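Local coordinates for protein cytochrome C2 (PDB 2CXB) that carries electrons with its covalently bound heme c, serving as electron donor to the oxidized bacteriochlorophyll of photosynthetic purple bacteria, at residues Q14-H19 / A30-K35; C18-D23 / G37-G42; H75-V80 / D109-W114. All blocks are in the same frame, centred on the assembly; numbering follows the deposited sequence.

Contact 1 (Q14-H19 / A30-K35). With HEC (heme c), chain C.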
loop_
_atom_site.group_PDB
_atom_site.type_symbol
_atom_site.label_atom_id
_atom_site.label_comp_id
_atom_site.label_asym_id
_atom_site.label_seq_id
_atom_site.Cartn_x
_atom_site.Cartn_y
_atom_site.Cartn_z
ATOM N N GLN A 14 -7.154 -3.809 -9.708
ATOM C CA GLN A 14 -5.996 -3.188 -10.345
ATOM C C GLN A 14 -4.731 -3.487 -9.555
ATOM O O GLN A 14 -3.678 -3.761 -10.127
ATOM C CB GLN A 14 -6.167 -1.672 -10.397
ATOM C CG GLN A 14 -7.385 -1.200 -11.160
ATOM C CD GLN A 14 -7.514 0.303 -11.074
ATOM O OE1 GLN A 14 -7.026 1.036 -11.935
ATOM N NE2 GLN A 14 -8.150 0.777 -10.009
ATOM N N CYS A 15 -4.841 -3.435 -8.233
ATOM C CA CYS A 15 -3.706 -3.686 -7.350
ATOM C C CYS A 15 -3.263 -5.139 -7.378
ATOM O O CYS A 15 -2.093 -5.441 -7.115
ATOM C CB CYS A 15 -4.064 -3.295 -5.912
ATOM S SG CYS A 15 -4.992 -1.769 -5.805
ATOM N N GLN A 16 -4.191 -6.043 -7.694
ATOM C CA GLN A 16 -3.882 -7.471 -7.740
ATOM C C GLN A 16 -2.859 -7.875 -8.793
ATOM O O GLN A 16 -2.332 -8.986 -8.749
ATOM C CB GLN A 16 -5.155 -8.308 -7.901
ATOM C CG GLN A 16 -5.889 -8.542 -6.590
ATOM C CD GLN A 16 -7.186 -9.316 -6.765
ATOM O OE1 GLN A 16 -8.225 -8.937 -6.225
ATOM N NE2 GLN A 16 -7.134 -10.409 -7.519
ATOM N N THR A 17 -2.556 -6.987 -9.734
ATOM C CA THR A 17 -1.553 -7.314 -10.743
ATOM C C THR A 17 -0.208 -7.494 -10.058
ATOM O O THR A 17 0.622 -8.271 -10.518
ATOM C CB THR A 17 -1.384 -6.200 -11.794
ATOM O OG1 THR A 17 -1.282 -4.933 -11.130
ATOM C CG2 THR A 17 -2.563 -6.181 -12.748
ATOM N N CYS A 18 -0.005 -6.783 -8.949
ATOM C CA CYS A 18 1.268 -6.839 -8.234
ATOM C C CYS A 18 1.224 -7.240 -6.763
ATOM O O CYS A 18 2.227 -7.691 -6.211
ATOM C CB CYS A 18 1.979 -5.483 -8.343
ATOM S SG CYS A 18 2.342 -4.962 -10.035
ATOM N N HIS A 19 0.068 -7.086 -6.133
ATOM C CA HIS A 19 -0.094 -7.369 -4.713
ATOM C C HIS A 19 -1.061 -8.509 -4.400
ATOM O O HIS A 19 -1.962 -8.811 -5.181
ATOM C CB HIS A 19 -0.655 -6.130 -4.004
ATOM C CG HIS A 19 0.272 -4.953 -3.942
ATOM N ND1 HIS A 19 1.282 -4.840 -3.014
ATOM C CD2 HIS A 19 0.309 -3.816 -4.677
ATOM C CE1 HIS A 19 1.903 -3.689 -3.170
ATOM N NE2 HIS A 19 1.332 -3.041 -4.177
ATOM N N ALA A 30 -7.362 -12.019 -0.977
ATOM C CA ALA A 30 -7.614 -11.389 -2.264
ATOM C C ALA A 30 -6.362 -11.516 -3.105
ATOM O O ALA A 30 -5.242 -11.528 -2.594
ATOM C CB ALA A 30 -7.956 -9.927 -2.101
ATOM N N GLY A 31 -6.560 -11.695 -4.400
ATOM C CA GLY A 31 -5.416 -11.773 -5.276
ATOM C C GLY A 31 -5.155 -13.176 -5.752
ATOM O O GLY A 31 -5.843 -14.120 -5.372
ATOM N N ARG A 32 -4.149 -13.286 -6.604
ATOM C CA ARG A 32 -3.769 -14.571 -7.158
ATOM C C ARG A 32 -2.401 -14.943 -6.600
ATOM O O ARG A 32 -2.299 -15.411 -5.464
ATOM C CB ARG A 32 -3.757 -14.464 -8.683
ATOM C CG ARG A 32 -5.025 -13.825 -9.222
ATOM C CD ARG A 32 -4.672 -12.662 -10.129
ATOM N NE ARG A 32 -5.377 -11.427 -9.796
ATOM C CZ ARG A 32 -5.737 -10.518 -10.699
ATOM N NH1 ARG A 32 -5.466 -10.711 -11.983
ATOM N NH2 ARG A 32 -6.364 -9.409 -10.325
ATOM N N ASN A 33 -1.348 -14.718 -7.378
ATOM C CA ASN A 33 -0.005 -15.048 -6.920
ATOM C C ASN A 33 1.037 -14.008 -7.331
ATOM O O ASN A 33 2.179 -14.351 -7.641
ATOM C CB ASN A 33 0.399 -16.426 -7.455
ATOM N N ALA A 34 0.651 -12.736 -7.349
ATOM C CA ALA A 34 1.589 -11.683 -7.725
ATOM C C ALA A 34 2.579 -11.432 -6.597
ATOM O O ALA A 34 2.190 -11.409 -5.431
ATOM C CB ALA A 34 0.846 -10.402 -8.047
ATOM N N LYS A 35 3.856 -11.278 -6.940
ATOM C CA LYS A 35 4.880 -10.995 -5.932
ATOM C C LYS A 35 5.730 -9.753 -6.237
ATOM O O LYS A 35 6.756 -9.521 -5.590
ATOM C CB LYS A 35 5.800 -12.201 -5.717
ATOM C CG LYS A 35 5.539 -12.968 -4.417
ATOM C CD LYS A 35 4.325 -13.879 -4.520
ATOM C CE LYS A 35 3.366 -13.692 -3.347
ATOM N NZ LYS A 35 2.100 -14.447 -3.547
HETATM FE FE HEC C . 1.674 -1.000 -4.752
HETATM C CHA HEC C . 4.123 -0.743 -2.417
HETATM C CHB HEC C . -0.607 -0.015 -2.443
HETATM C CHC HEC C . -0.795 -1.178 -7.137
HETATM C CHD HEC C . 3.884 -2.360 -6.944
HETATM N NA HEC C . 1.707 -0.513 -2.824
HETATM C C1A HEC C . 2.842 -0.428 -1.995
HETATM C C2A HEC C . 2.529 0.116 -0.665
HETATM C C3A HEC C . 1.185 0.351 -0.699
HETATM C C4A HEC C . 0.696 -0.067 -2.020
HETATM C CMA HEC C . 0.340 0.824 0.486
HETATM C CAA HEC C . 3.516 0.258 0.494
HETATM C CBA HEC C . 3.250 -0.852 1.509
HETATM C CGA HEC C . 4.387 -1.109 2.487
HETATM O O1A HEC C . 4.640 -2.301 2.763
HETATM O O2A HEC C . 5.017 -0.163 3.014
HETATM N NB HEC C . -0.231 -0.629 -4.798
HETATM C C1B HEC C . -1.042 -0.314 -3.722
HETATM C C2B HEC C . -2.447 -0.267 -4.113
HETATM C C3B HEC C . -2.500 -0.489 -5.436
HETATM C C4B HEC C . -1.129 -0.732 -5.859
HETATM C CMB HEC C . -3.650 -0.026 -3.202
HETATM C CAB HEC C . -3.774 -0.496 -6.291
HETATM C CBB HEC C . -4.389 0.881 -6.506
HETATM N NC HEC C . 1.571 -1.575 -6.632
HETATM C C1C HEC C . 0.466 -1.566 -7.480
HETATM C C2C HEC C . 0.782 -2.096 -8.790
HETATM C C3C HEC C . 2.089 -2.441 -8.750
HETATM C C4C HEC C . 2.586 -2.106 -7.395
HETATM C CMC HEC C . -0.203 -2.340 -9.922
HETATM C CAC HEC C . 2.853 -3.215 -9.821
HETATM C CBC HEC C . 3.112 -2.498 -11.137
HETATM N ND HEC C . 3.603 -1.489 -4.694
HETATM C C1D HEC C . 4.370 -2.055 -5.684
HETATM C C2D HEC C . 5.759 -2.082 -5.295
HETATM C C3D HEC C . 5.864 -1.555 -4.063
HETATM C C4D HEC C . 4.502 -1.229 -3.674
HETATM C CMD HEC C . 6.907 -2.594 -6.150
HETATM C CAD HEC C . 7.183 -1.243 -3.331
HETATM C CBD HEC C . 7.242 0.282 -3.415
HETATM C CGD HEC C . 8.588 0.866 -3.034
HETATM O O1D HEC C . 8.817 2.040 -3.398
HETATM O O2D HEC C . 9.416 0.178 -2.392
HETATM O O HOH W 1 -2.334 -10.997 -7.143
#
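Gln16 lies against Gly31 and Arg32 on the side of the CXXCH heme-binding motif turned away from the porphyrin, the signature of c-type cytochromes. Its chain runs straight beyond CG (chi2 177°), passing CG within 3.5 Å of Gly31 CA and bringing the amide to the Arg32 guanidinium. The two side chains cross at about a right angle, with amide and guanidinium planes 88° apart. Glycine suits position 31: a side chain there would crowd its own backbone and press toward His19 O. With an alanine here in place of Gln16, the amide that crosses the guanidinium and the CG lying on Gly31 are gone, which would probably leave the end of Arg32 freer to turn and Gly31 CA less covered. Ala34 takes the other end of the contact; its methyl sits on the motif backbone, CB 3.3 Å from Thr17 O, where a bulkier side chain would be hard to fit. A water joins the segments beside it, donating to Gln16 O at 2.6 Å and to His19 O at 3.0 Å while accepting from Arg32 N. On the heme side, Cys15 SG and Cys18 SG form thioethers to HEC CAB and CAC. His19 NE2 binds HEC FE, the iron, at 2.1 Å, with Met100 as the other axial ligand. The turn that spaces these residues is pinned inside: Cys15 O accepts from both Cys18 N and His19 N. Thr17 adds a further tie, its hydroxyl lying between its own N and carbonyl carbon (chi1 47°), from where OG1 donates to Gln14 O at 2.8 Å.

Contact 2 (C18-D23 / G37-G42). With HEC (heme c), chain C.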
loop_
_atom_site.group_PDB
_atom_site.type_symbol
_atom_site.label_atom_id
_atom_site.label_comp_id
_atom_site.label_asym_id
_atom_site.label_seq_id
_atom_site.Cartn_x
_atom_site.Cartn_y
_atom_site.Cartn_z
ATOM N N CYS A 18 -0.005 -6.783 -8.949
ATOM C CA CYS A 18 1.268 -6.839 -8.234
ATOM C C CYS A 18 1.224 -7.240 -6.763
ATOM O O CYS A 18 2.227 -7.691 -6.211
ATOM C CB CYS A 18 1.979 -5.483 -8.343
ATOM S SG CYS A 18 2.342 -4.962 -10.035
ATOM N N HIS A 19 0.068 -7.086 -6.133
ATOM C CA HIS A 19 -0.094 -7.369 -4.713
ATOM C C HIS A 19 -1.061 -8.509 -4.400
ATOM O O HIS A 19 -1.962 -8.811 -5.181
ATOM C CB HIS A 19 -0.655 -6.130 -4.004
ATOM C CG HIS A 19 0.272 -4.953 -3.942
ATOM N ND1 HIS A 19 1.282 -4.840 -3.014
ATOM C CD2 HIS A 19 0.309 -3.816 -4.677
ATOM C CE1 HIS A 19 1.903 -3.689 -3.170
ATOM N NE2 HIS A 19 1.332 -3.041 -4.177
ATOM N N VAL A 20 -0.880 -9.111 -3.228
ATOM C CA VAL A 20 -1.802 -10.120 -2.729
ATOM C C VAL A 20 -2.104 -9.692 -1.292
ATOM O O VAL A 20 -1.422 -8.810 -0.758
ATOM C CB VAL A 20 -1.218 -11.558 -2.656
ATOM C CG1 VAL A 20 -0.923 -12.099 -4.040
ATOM C CG2 VAL A 20 0.022 -11.597 -1.782
ATOM N N ILE A 21 -3.154 -10.275 -0.713
ATOM C CA ILE A 21 -3.525 -10.093 0.692
ATOM C C ILE A 21 -3.667 -11.535 1.207
ATOM O O ILE A 21 -4.698 -12.180 0.992
ATOM C CB ILE A 21 -4.881 -9.400 0.884
ATOM C CG1 ILE A 21 -4.894 -8.057 0.155
ATOM C CG2 ILE A 21 -5.152 -9.214 2.380
ATOM C CD1 ILE A 21 -6.184 -7.292 0.349
ATOM N N VAL A 22 -2.618 -12.067 1.827
ATOM C CA VAL A 22 -2.618 -13.435 2.357
ATOM C C VAL A 22 -2.423 -13.368 3.872
ATOM O O VAL A 22 -1.454 -12.770 4.330
ATOM C CB VAL A 22 -1.475 -14.245 1.705
ATOM C CG1 VAL A 22 -1.467 -15.679 2.219
ATOM C CG2 VAL A 22 -1.634 -14.237 0.190
ATOM N N ASP A 23 -3.312 -13.968 4.665
ATOM C CA ASP A 23 -3.168 -13.870 6.116
ATOM C C ASP A 23 -2.062 -14.718 6.715
ATOM O O ASP A 23 -1.393 -15.466 6.010
ATOM C CB ASP A 23 -4.502 -14.094 6.851
ATOM C CG ASP A 23 -4.931 -15.552 6.967
ATOM O OD1 ASP A 23 -4.175 -16.504 6.698
ATOM O OD2 ASP A 23 -6.099 -15.742 7.354
ATOM N N GLY A 37 4.805 -6.698 -5.759
ATOM C CA GLY A 37 4.634 -5.813 -4.622
ATOM C C GLY A 37 4.484 -6.609 -3.343
ATOM O O GLY A 37 4.284 -7.823 -3.375
ATOM N N PRO A 38 4.638 -5.959 -2.182
ATOM C CA PRO A 38 4.497 -6.674 -0.913
ATOM C C PRO A 38 3.066 -7.112 -0.575
ATOM O O PRO A 38 2.085 -6.534 -1.051
ATOM C CB PRO A 38 5.084 -5.682 0.097
ATOM C CG PRO A 38 4.848 -4.346 -0.541
ATOM C CD PRO A 38 5.200 -4.616 -1.975
ATOM N N ASN A 39 2.970 -8.155 0.245
ATOM C CA ASN A 39 1.703 -8.694 0.733
ATOM C C ASN A 39 1.077 -7.539 1.517
ATOM O O ASN A 39 1.717 -6.975 2.413
ATOM C CB ASN A 39 1.999 -9.876 1.668
ATOM C CG ASN A 39 0.765 -10.474 2.314
ATOM O OD1 ASN A 39 -0.357 -10.030 2.092
ATOM N ND2 ASN A 39 0.971 -11.505 3.120
ATOM N N LEU A 40 -0.148 -7.156 1.166
ATOM C CA LEU A 40 -0.814 -6.053 1.838
ATOM C C LEU A 40 -1.581 -6.442 3.095
ATOM O O LEU A 40 -2.191 -5.590 3.746
ATOM C CB LEU A 40 -1.697 -5.295 0.849
ATOM C CG LEU A 40 -1.280 -3.920 0.301
ATOM C CD1 LEU A 40 0.211 -3.604 0.435
ATOM C CD2 LEU A 40 -1.755 -3.849 -1.143
ATOM N N TYR A 41 -1.573 -7.723 3.452
ATOM C CA TYR A 41 -2.227 -8.112 4.697
ATOM C C TYR A 41 -1.432 -7.482 5.850
ATOM O O TYR A 41 -0.213 -7.646 5.936
ATOM C CB TYR A 41 -2.229 -9.630 4.868
ATOM C CG TYR A 41 -2.862 -10.050 6.176
ATOM C CD1 TYR A 41 -4.234 -9.969 6.347
ATOM C CD2 TYR A 41 -2.087 -10.481 7.249
ATOM C CE1 TYR A 41 -4.823 -10.299 7.548
ATOM C CE2 TYR A 41 -2.669 -10.813 8.457
ATOM C CZ TYR A 41 -4.039 -10.717 8.595
ATOM O OH TYR A 41 -4.647 -11.030 9.786
ATOM N N GLY A 42 -2.123 -6.778 6.742
ATOM C CA GLY A 42 -1.467 -6.139 7.871
ATOM C C GLY A 42 -0.881 -4.765 7.560
ATOM O O GLY A 42 -0.198 -4.188 8.412
HETATM FE FE HEC C . 1.674 -1.000 -4.752
HETATM C CHA HEC C . 4.123 -0.743 -2.417
HETATM C CHB HEC C . -0.607 -0.015 -2.443
HETATM C CHC HEC C . -0.795 -1.178 -7.137
HETATM C CHD HEC C . 3.884 -2.360 -6.944
HETATM N NA HEC C . 1.707 -0.513 -2.824
HETATM C C1A HEC C . 2.842 -0.428 -1.995
HETATM C C2A HEC C . 2.529 0.116 -0.665
HETATM C C3A HEC C . 1.185 0.351 -0.699
HETATM C C4A HEC C . 0.696 -0.067 -2.020
HETATM C CMA HEC C . 0.340 0.824 0.486
HETATM C CAA HEC C . 3.516 0.258 0.494
HETATM C CBA HEC C . 3.250 -0.852 1.509
HETATM C CGA HEC C . 4.387 -1.109 2.487
HETATM O O1A HEC C . 4.640 -2.301 2.763
HETATM O O2A HEC C . 5.017 -0.163 3.014
HETATM N NB HEC C . -0.231 -0.629 -4.798
HETATM C C1B HEC C . -1.042 -0.314 -3.722
HETATM C C2B HEC C . -2.447 -0.267 -4.113
HETATM C C3B HEC C . -2.500 -0.489 -5.436
HETATM C C4B HEC C . -1.129 -0.732 -5.859
HETATM C CMB HEC C . -3.650 -0.026 -3.202
HETATM C CAB HEC C . -3.774 -0.496 -6.291
HETATM C CBB HEC C . -4.389 0.881 -6.506
HETATM N NC HEC C . 1.571 -1.575 -6.632
HETATM C C1C HEC C . 0.466 -1.566 -7.480
HETATM C C2C HEC C . 0.782 -2.096 -8.790
HETATM C C3C HEC C . 2.089 -2.441 -8.750
HETATM C C4C HEC C . 2.586 -2.106 -7.395
HETATM C CMC HEC C . -0.203 -2.340 -9.922
HETATM C CAC HEC C . 2.853 -3.215 -9.821
HETATM C CBC HEC C . 3.112 -2.498 -11.137
HETATM N ND HEC C . 3.603 -1.489 -4.694
HETATM C C1D HEC C . 4.370 -2.055 -5.684
HETATM C C2D HEC C . 5.759 -2.082 -5.295
HETATM C C3D HEC C . 5.864 -1.555 -4.063
HETATM C C4D HEC C . 4.502 -1.229 -3.674
HETATM C CMD HEC C . 6.907 -2.594 -6.150
HETATM C CAD HEC C . 7.183 -1.243 -3.331
HETATM C CBD HEC C . 7.242 0.282 -3.415
HETATM C CGD HEC C . 8.588 0.866 -3.034
HETATM O O1D HEC C . 8.817 2.040 -3.398
HETATM O O2D HEC C . 9.416 0.178 -2.392
HETATM O O HOH W 2 2.248 -9.683 -3.186
#
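The backbones of Cys18-Asp23 and Gly37-Gly42 run side by side in nearly the same direction, 23° apart, with His19 beside Gly37, Val20 beside Asn39 and Ile21 beside Tyr41. Two backbone bonds join them, Gly37 N to Cys18 O at 2.8 Å and Leu40 N to Val20 O, also 2.8 Å. Beyond these, the side chain of Asn39 acts as a substitute peptide. With CG anti to the backbone N (chi1 176°), its amide lies along Val22: ND2 donates to Val22 O at 3.0 Å, in the carbonyl plane on a lone pair, while OD1 accepts from Val22 N at 3.1 Å. OD1 also takes Tyr41 N at 2.9 Å, closing an Asx turn, and the two donors come from opposite faces of the amide. Asparagine fits because it offers donor and acceptor together. Further along, the Tyr41 ring lies flat over Asp23 CA, which sits 3.7 Å from the ring centroid, while Ile21 CG2 meets the ring's edge. Around the axial histidine, Leu40 CD2 covers one face of the imidazole and Gly37 CA the other, both as CH-pi contacts; a CB on Gly37 would clash with His19 CE1. ND1 donates in the ring plane to a lone pair of Pro38 O, a nearly straight bond of 2.7 Å and 171°. As in other class I cytochromes c, this bond fixes the rotation of the ring and would be expected to make the histidine a stronger electron donor to the iron, favouring its oxidized state.

Contact 3 (H75-V80 / D109-W114). With HEC (heme c), chain C.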
loop_
_atom_site.group_PDB
_atom_site.type_symbol
_atom_site.label_atom_id
_atom_site.label_comp_id
_atom_site.label_asym_id
_atom_site.label_seq_id
_atom_site.Cartn_x
_atom_site.Cartn_y
_atom_site.Cartn_z
ATOM N N HIS A 75 -2.048 9.490 4.428
ATOM C CA HIS A 75 -0.839 9.270 3.641
ATOM C C HIS A 75 -1.039 8.248 2.519
ATOM O O HIS A 75 -0.475 8.392 1.430
ATOM C CB HIS A 75 0.325 8.845 4.546
ATOM C CG HIS A 75 0.688 9.862 5.583
ATOM N ND1 HIS A 75 0.200 9.833 6.869
ATOM C CD2 HIS A 75 1.505 10.951 5.521
ATOM C CE1 HIS A 75 0.691 10.847 7.551
ATOM N NE2 HIS A 75 1.482 11.537 6.757
ATOM N N PHE A 76 -1.846 7.219 2.772
ATOM C CA PHE A 76 -2.110 6.187 1.771
ATOM C C PHE A 76 -2.721 6.819 0.515
ATOM O O PHE A 76 -2.284 6.562 -0.603
ATOM C CB PHE A 76 -3.039 5.124 2.374
ATOM C CG PHE A 76 -3.589 4.133 1.379
ATOM C CD1 PHE A 76 -4.735 4.428 0.661
ATOM C CD2 PHE A 76 -2.970 2.908 1.176
ATOM C CE1 PHE A 76 -5.255 3.519 -0.245
ATOM C CE2 PHE A 76 -3.484 1.998 0.273
ATOM C CZ PHE A 76 -4.630 2.301 -0.438
ATOM N N VAL A 77 -3.722 7.671 0.707
ATOM C CA VAL A 77 -4.399 8.331 -0.403
ATOM C C VAL A 77 -3.462 9.205 -1.243
ATOM O O VAL A 77 -3.518 9.183 -2.476
ATOM C CB VAL A 77 -5.633 9.119 0.119
ATOM C CG1 VAL A 77 -6.121 10.143 -0.899
ATOM C CG2 VAL A 77 -6.755 8.136 0.425
ATOM N N GLN A 78 -2.579 9.960 -0.596
ATOM C CA GLN A 78 -1.630 10.802 -1.319
ATOM C C GLN A 78 -0.613 9.931 -2.030
ATOM O O GLN A 78 -0.205 10.202 -3.152
ATOM C CB GLN A 78 -0.880 11.715 -0.353
ATOM C CG GLN A 78 -1.683 12.897 0.129
ATOM C CD GLN A 78 -1.148 13.419 1.440
ATOM O OE1 GLN A 78 0.042 13.299 1.726
ATOM N NE2 GLN A 78 -2.025 13.992 2.251
ATOM N N TYR A 79 -0.190 8.874 -1.355
ATOM C CA TYR A 79 0.797 7.962 -1.906
ATOM C C TYR A 79 0.399 7.237 -3.193
ATOM O O TYR A 79 1.134 7.312 -4.177
ATOM C CB TYR A 79 1.205 6.939 -0.838
ATOM C CG TYR A 79 2.023 5.798 -1.399
ATOM C CD1 TYR A 79 3.370 5.959 -1.700
ATOM C CD2 TYR A 79 1.427 4.578 -1.682
ATOM C CE1 TYR A 79 4.095 4.937 -2.274
ATOM C CE2 TYR A 79 2.144 3.553 -2.255
ATOM C CZ TYR A 79 3.476 3.733 -2.552
ATOM O OH TYR A 79 4.167 2.699 -3.144
ATOM N N VAL A 80 -0.734 6.526 -3.207
ATOM C CA VAL A 80 -1.130 5.772 -4.398
ATOM C C VAL A 80 -1.393 6.628 -5.624
ATOM O O VAL A 80 -1.378 6.106 -6.740
ATOM C CB VAL A 80 -2.362 4.865 -4.175
ATOM C CG1 VAL A 80 -2.075 3.844 -3.073
ATOM C CG2 VAL A 80 -3.597 5.708 -3.857
ATOM N N ASP A 109 -11.434 6.328 -5.540
ATOM C CA ASP A 109 -10.961 4.946 -5.511
ATOM C C ASP A 109 -9.982 4.719 -4.370
ATOM O O ASP A 109 -10.037 3.679 -3.714
ATOM C CB ASP A 109 -10.261 4.578 -6.820
ATOM C CG ASP A 109 -11.231 4.233 -7.931
ATOM O OD1 ASP A 109 -12.456 4.416 -7.749
ATOM O OD2 ASP A 109 -10.760 3.767 -8.992
ATOM N N ALA A 110 -9.083 5.677 -4.158
ATOM C CA ALA A 110 -8.096 5.594 -3.087
ATOM C C ALA A 110 -8.775 5.446 -1.723
ATOM O O ALA A 110 -8.358 4.640 -0.890
ATOM C CB ALA A 110 -7.210 6.831 -3.108
ATOM N N HIS A 111 -9.839 6.210 -1.492
ATOM C CA HIS A 111 -10.563 6.131 -0.225
ATOM C C HIS A 111 -11.329 4.811 -0.122
ATOM O O HIS A 111 -11.392 4.211 0.952
ATOM C CB HIS A 111 -11.524 7.318 -0.071
ATOM C CG HIS A 111 -10.839 8.637 0.083
ATOM N ND1 HIS A 111 -10.260 9.051 1.262
ATOM C CD2 HIS A 111 -10.636 9.649 -0.807
ATOM C CE1 HIS A 111 -9.737 10.251 1.099
ATOM N NE2 HIS A 111 -9.953 10.631 -0.143
ATOM N N ASN A 112 -11.898 4.354 -1.236
ATOM C CA ASN A 112 -12.656 3.104 -1.284
ATOM C C ASN A 112 -11.755 1.920 -0.974
ATOM O O ASN A 112 -12.090 1.079 -0.148
ATOM C CB ASN A 112 -13.288 2.905 -2.667
ATOM C CG ASN A 112 -14.521 3.764 -2.884
ATOM O OD1 ASN A 112 -14.991 3.923 -4.011
ATOM N ND2 ASN A 112 -15.051 4.332 -1.807
ATOM N N ILE A 113 -10.634 1.819 -1.682
ATOM C CA ILE A 113 -9.679 0.742 -1.445
ATOM C C ILE A 113 -9.261 0.758 0.027
ATOM O O ILE A 113 -9.154 -0.296 0.650
ATOM C CB ILE A 113 -8.435 0.857 -2.380
ATOM C CG1 ILE A 113 -8.834 0.503 -3.815
ATOM C CG2 ILE A 113 -7.328 -0.108 -1.960
ATOM C CD1 ILE A 113 -7.788 0.813 -4.866
ATOM N N TRP A 114 -9.055 1.935 0.609
ATOM C CA TRP A 114 -8.659 2.001 2.017
ATOM C C TRP A 114 -9.737 1.425 2.930
ATOM O O TRP A 114 -9.421 0.715 3.885
ATOM C CB TRP A 114 -8.340 3.433 2.463
ATOM C CG TRP A 114 -7.877 3.479 3.894
ATOM C CD1 TRP A 114 -8.613 3.849 4.986
ATOM C CD2 TRP A 114 -6.582 3.108 4.399
ATOM N NE1 TRP A 114 -7.860 3.712 6.133
ATOM C CE2 TRP A 114 -6.612 3.263 5.795
ATOM C CE3 TRP A 114 -5.420 2.609 3.800
ATOM C CZ2 TRP A 114 -5.533 2.939 6.609
ATOM C CZ3 TRP A 114 -4.336 2.306 4.606
ATOM C CH2 TRP A 114 -4.403 2.471 5.998
HETATM FE FE HEC C . 1.674 -1.000 -4.752
HETATM C CHA HEC C . 4.123 -0.743 -2.417
HETATM C CHB HEC C . -0.607 -0.015 -2.443
HETATM C CHC HEC C . -0.795 -1.178 -7.137
HETATM C CHD HEC C . 3.884 -2.360 -6.944
HETATM N NA HEC C . 1.707 -0.513 -2.824
HETATM C C1A HEC C . 2.842 -0.428 -1.995
HETATM C C2A HEC C . 2.529 0.116 -0.665
HETATM C C3A HEC C . 1.185 0.351 -0.699
HETATM C C4A HEC C . 0.696 -0.067 -2.020
HETATM C CMA HEC C . 0.340 0.824 0.486
HETATM C CAA HEC C . 3.516 0.258 0.494
HETATM C CBA HEC C . 3.250 -0.852 1.509
HETATM C CGA HEC C . 4.387 -1.109 2.487
HETATM O O1A HEC C . 4.640 -2.301 2.763
HETATM O O2A HEC C . 5.017 -0.163 3.014
HETATM N NB HEC C . -0.231 -0.629 -4.798
HETATM C C1B HEC C . -1.042 -0.314 -3.722
HETATM C C2B HEC C . -2.447 -0.267 -4.113
HETATM C C3B HEC C . -2.500 -0.489 -5.436
HETATM C C4B HEC C . -1.129 -0.732 -5.859
HETATM C CMB HEC C . -3.650 -0.026 -3.202
HETATM C CAB HEC C . -3.774 -0.496 -6.291
HETATM C CBB HEC C . -4.389 0.881 -6.506
HETATM N NC HEC C . 1.571 -1.575 -6.632
HETATM C C1C HEC C . 0.466 -1.566 -7.480
HETATM C C2C HEC C . 0.782 -2.096 -8.790
HETATM C C3C HEC C . 2.089 -2.441 -8.750
HETATM C C4C HEC C . 2.586 -2.106 -7.395
HETATM C CMC HEC C . -0.203 -2.340 -9.922
HETATM C CAC HEC C . 2.853 -3.215 -9.821
HETATM C CBC HEC C . 3.112 -2.498 -11.137
HETATM N ND HEC C . 3.603 -1.489 -4.694
HETATM C C1D HEC C . 4.370 -2.055 -5.684
HETATM C C2D HEC C . 5.759 -2.082 -5.295
HETATM C C3D HEC C . 5.864 -1.555 -4.063
HETATM C C4D HEC C . 4.502 -1.229 -3.674
HETATM C CMD HEC C . 6.907 -2.594 -6.150
HETATM C CAD HEC C . 7.183 -1.243 -3.331
HETATM C CBD HEC C . 7.242 0.282 -3.415
HETATM C CGD HEC C . 8.588 0.866 -3.034
HETATM O O1D HEC C . 8.817 2.040 -3.398
HETATM O O2D HEC C . 9.416 0.178 -2.392
#
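Ala110 O has two neighbours: it accepts from Trp114 N of its own helix at 3.2 Å, and Phe76 CE1 of the other helix comes within 3.4 Å of it, with the oxygen near the plane of the phenyl ring at its edge. The contact belongs to the helical class I cytochrome c fold, where helix 73-81 packs on the C-terminal helix 107-120; the local axes pass 9.2 Å apart with directions 129° apart. Phe76 is the wedge. Its ring stands anti to the backbone N (chi1 170°), which projects it from its helix between Val80 CG1 over one face and Trp114 CE3 over the other, the latter 3.4 Å from Phe76 CG. The phenyl and the six-membered indole ring meet obliquely, planes 50° apart. The far end of the phenylalanine reaches the heme edge: CZ is 3.7 Å from HEC CMB and 3.9 Å from Ile113 CG2, an apolar setting for the tip of the ring. On the outer side, Val77 CG2 sits over the face of the His111 imidazole in a CH-pi contact, 3.8 Å from the ring centroid; the histidine suits this partly exposed place because its ND1 is hydrogen-bonded to Glu73. Where the backbones come nearest, a small residue suits the place, and the Ala110 methyl fits beside two valines, with CB 3.8 Å from Val77 CG2 and a similar distance from Val80 CG2.

From the N terminus, contact 1 closes the loop from the heme-binding motif through strands 21-22 and 28-30. Contact 2 starts from the same stretch, sharing Cys18 and His19, but closes later, at 37-42, so the two loops interleave rather than nest. They touch directly: Ala30 O lies 3.1 Å from Ile21 N, a probable hydrogen bond of the small hairpin. Contact 3 follows in series and closes the longer loop between helices 73-81 and 107-120, across the chain's centre from contact 2. Its centre is about 17 Å from that of contact 1, yet Ile113 CD1 packs on Cys15 SG at 3.9 Å. All three touch the heme.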